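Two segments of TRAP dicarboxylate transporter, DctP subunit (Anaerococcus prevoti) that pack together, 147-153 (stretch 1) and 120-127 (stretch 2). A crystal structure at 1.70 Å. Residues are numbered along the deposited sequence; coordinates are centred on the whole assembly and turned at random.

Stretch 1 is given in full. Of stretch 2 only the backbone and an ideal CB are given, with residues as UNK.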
# COMPACT_ATOMS: atom_id res chain seq x y z
N THR A 147 -1.06 10.61 6.58
CA THR A 147 0.21 10.53 5.86
C THR A 147 0.21 9.25 5.03
O THR A 147 -0.76 8.50 5.05
CB THR A 147 1.45 10.62 6.80
OG1 THR A 147 2.64 10.82 6.01
CG2 THR A 147 1.60 9.40 7.64
N TRP A 148 1.29 9.06 4.28
CA TRP A 148 1.49 7.86 3.48
C TRP A 148 2.79 7.17 3.89
O TRP A 148 3.65 7.75 4.57
CB TRP A 148 1.52 8.23 1.99
CG TRP A 148 2.75 9.03 1.59
CD1 TRP A 148 2.98 10.38 1.81
CD2 TRP A 148 3.91 8.54 0.91
NE1 TRP A 148 4.21 10.74 1.30
CE2 TRP A 148 4.79 9.63 0.73
CE3 TRP A 148 4.27 7.29 0.41
CZ2 TRP A 148 6.02 9.50 0.10
CZ3 TRP A 148 5.49 7.16 -0.23
CH2 TRP A 148 6.35 8.26 -0.37
N LEU A 149 2.92 5.92 3.47
CA LEU A 149 4.11 5.14 3.72
C LEU A 149 4.49 4.47 2.42
O LEU A 149 3.61 4.11 1.63
CB LEU A 149 3.86 4.08 4.80
CG LEU A 149 3.26 4.61 6.12
CD1 LEU A 149 2.81 3.46 6.97
CD2 LEU A 149 4.19 5.52 6.89
N ASP A 150 5.79 4.27 2.21
CA ASP A 150 6.31 3.69 0.98
C ASP A 150 6.13 2.16 1.01
O ASP A 150 6.46 1.50 1.99
CB ASP A 150 7.80 4.01 0.88
CG ASP A 150 8.35 3.92 -0.53
OD1 ASP A 150 7.72 3.34 -1.43
OD2 ASP A 150 9.48 4.46 -0.73
N ALA A 151 5.57 1.63 -0.07
CA ALA A 151 5.47 0.18 -0.27
C ALA A 151 6.07 -0.21 -1.62
O ALA A 151 5.72 -1.24 -2.20
CB ALA A 151 4.04 -0.27 -0.15
N GLY A 152 7.00 0.60 -2.14
CA GLY A 152 7.70 0.25 -3.37
C GLY A 152 6.76 0.07 -4.54
O GLY A 152 5.74 0.73 -4.63
N SER A 153 7.12 -0.83 -5.46
CA SER A 153 6.29 -1.13 -6.61
C SER A 153 5.85 -2.59 -6.56
O SER A 153 6.51 -3.42 -5.93
CB SER A 153 7.03 -0.87 -7.93
OG SER A 153 8.11 -1.78 -8.09
N UNK A 120 8.99 10.69 -9.11
CA UNK A 120 7.70 11.31 -9.43
C UNK A 120 6.65 10.94 -8.37
O UNK A 120 5.95 11.80 -7.84
CB UNK A 120 7.23 10.88 -10.82
N UNK A 121 6.59 9.65 -8.07
CA UNK A 121 5.69 9.11 -7.07
C UNK A 121 5.84 9.79 -5.71
O UNK A 121 4.87 10.26 -5.12
CB UNK A 121 5.93 7.61 -6.93
N UNK A 122 7.07 9.86 -5.19
CA UNK A 122 7.29 10.43 -3.87
C UNK A 122 6.90 11.90 -3.84
O UNK A 122 6.34 12.38 -2.85
CB UNK A 122 8.75 10.26 -3.45
N UNK A 123 7.20 12.61 -4.91
CA UNK A 123 6.88 14.03 -4.95
C UNK A 123 5.37 14.25 -5.00
O UNK A 123 4.87 15.18 -4.39
CB UNK A 123 7.55 14.69 -6.15
N UNK A 124 4.67 13.39 -5.73
CA UNK A 124 3.22 13.42 -5.75
C UNK A 124 2.63 13.23 -4.36
O UNK A 124 1.78 14.01 -3.93
CB UNK A 124 2.69 12.34 -6.70
N UNK A 125 3.08 12.20 -3.63
CA UNK A 125 2.52 11.86 -2.34
C UNK A 125 2.86 12.92 -1.29
O UNK A 125 2.17 13.03 -0.28
CB UNK A 125 3.03 10.49 -1.89
N UNK A 126 3.92 13.69 -1.54
CA UNK A 126 4.35 14.74 -0.63
C UNK A 126 3.72 16.10 -0.99
O UNK A 126 3.99 17.09 -0.34
CB UNK A 126 5.88 14.84 -0.64
N UNK A 127 2.92 16.14 -2.05
CA UNK A 127 2.29 17.39 -2.48
C UNK A 127 0.90 17.52 -1.84
O UNK A 127 -0.03 16.83 -2.22
CB UNK A 127 2.19 17.45 -4.01

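Stretch 1 presents a strand, 147-149, that runs on into a loop, and its dominant feature is the indole of Trp 148, which reaches toward a helix, 120-125, running nearly antiparallel to the strand at 158°. Beyond the ring lie the carboxylate of Asp 150 and the backbone of Gly 152, so stretch 2 meets the carboxylate near its start and the indole N-H near its end, with the ring between.

Position 120 has helical angles (-58/-48), and nothing of stretch 1 lies within 5.5 Å of its ideal CB. Stretch 1 sets no preference; the helical angles make alanine, leucine, glutamate or lysine all reasonable. The residue is Ala 120, whose backbone O accepts a hydrogen bond from the N of 124.

At 121 the CB points sideways and has no close neighbour, so a short side chain would leave the gap unfilled. A long one, flat or flexible, could reach the six-membered ring of Trp 148 and the loop at 150-152, and a polar tip would find backbone groups there. The residue is Tyr 121. Its ring lies oblique to the indole, with CZ 4.3 Å from Trp 148 CZ3, and its edge faces Asp 150, CE2 to OD1 being 4.0 Å. Its OH is 2.7 Å from the O of water 1; that water accepts from Ala 151 N and donates to Gly 152 O, so the phenol is tied to the loop through solvent.

The CB at 122 also points sideways, 4.4 Å from Trp 148 CH2, with the carboxylate of Asp 150 further along. A side chain that packs on carbon and ends in a nitrogen would suit both: histidine, lysine, arginine or glutamine. His 122 is found. Its CD2 lies 3.6 Å from Trp 148 CH2, while its NE2 comes 3.3 Å from Asp 150 OD2. Water 2 joins the two residues by hydrogen bonds, its O 2.9 Å from His 122 NE2 and 2.6 Å from Asp 150 OD1, to which it donates. Asp 150 OD1 also accepts from Gly 152 N.

Position 123 points away and 124 is out of reach, so many helix-compatible residues would serve; they are His 123 and Val 124.

At 125 the CA-to-CB bond points toward stretch 1, its ideal CB 3.3 Å from Trp 148 CE2. So tight a fit favours a slim, apolar start: alanine or an unbranched chain that can turn aside. Met 125, a selenomethionine, sets its CB over one face of the five-membered ring, 3.3 Å from the centroid, a CH-pi contact; SE sits farther off at 5.4 Å.

At 126 the helix has ended, and the CB lies 4.8 Å from Trp 148 NE1, a donor. A short acceptor is suited: aspartate or asparagine, whose carboxylate or amide oxygen lies one bond farther out than a serine hydroxyl. Asp 126 bends in from the ring's edge, and its OD1 accepts from Trp 148 NE1 at 3.0 Å and 160°.

Position 127 is out of reach of stretch 1. Its phi/psi of -93/108 leaves the helical region and would suit a short polar side chain such as aspartate, asparagine, serine or threonine if a helix begins next. Asp 127 is at such an N-cap, its side chain capping a backbone N just past the stretch.

Stretch 2 120-127: AYHHVMDD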
# COMPACT_ATOMS: atom_id res chain seq x y z
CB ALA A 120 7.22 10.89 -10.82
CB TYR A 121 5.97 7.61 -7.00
CG TYR A 121 5.30 6.85 -5.88
CD1 TYR A 121 3.97 7.07 -5.55
CD2 TYR A 121 5.99 5.87 -5.18
CE1 TYR A 121 3.35 6.35 -4.53
CE2 TYR A 121 5.39 5.13 -4.16
CZ TYR A 121 4.08 5.38 -3.84
OH TYR A 121 3.48 4.66 -2.85
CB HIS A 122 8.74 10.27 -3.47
CG HIS A 122 9.16 8.85 -3.32
ND1 HIS A 122 10.48 8.48 -3.16
CD2 HIS A 122 8.44 7.71 -3.30
CE1 HIS A 122 10.55 7.16 -3.06
NE2 HIS A 122 9.33 6.67 -3.15
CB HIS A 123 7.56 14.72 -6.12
CG HIS A 123 8.99 15.07 -5.84
ND1 HIS A 123 10.04 14.22 -6.12
CD2 HIS A 123 9.53 16.16 -5.26
CE1 HIS A 123 11.17 14.79 -5.75
NE2 HIS A 123 10.89 15.97 -5.22
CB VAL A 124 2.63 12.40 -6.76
CG1 VAL A 124 1.13 12.18 -6.52
CG2 VAL A 124 2.87 12.89 -8.19
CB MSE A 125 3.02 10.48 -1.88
CG MSE A 125 2.64 9.34 -2.80
SE MSE A 125 0.73 9.26 -3.24
CE MSE A 125 -0.02 9.12 -1.40
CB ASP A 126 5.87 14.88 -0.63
CG ASP A 126 6.56 13.79 0.16
OD1 ASP A 126 5.91 13.18 1.04
OD2 ASP A 126 7.76 13.57 -0.08
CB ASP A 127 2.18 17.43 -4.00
CG ASP A 127 1.69 18.80 -4.53
OD1 ASP A 127 1.04 19.56 -3.79
OD2 ASP A 127 1.94 19.10 -5.71
O HOH W 1 4.27 2.09 -2.66
O HOH W 2 8.70 3.93 -3.77
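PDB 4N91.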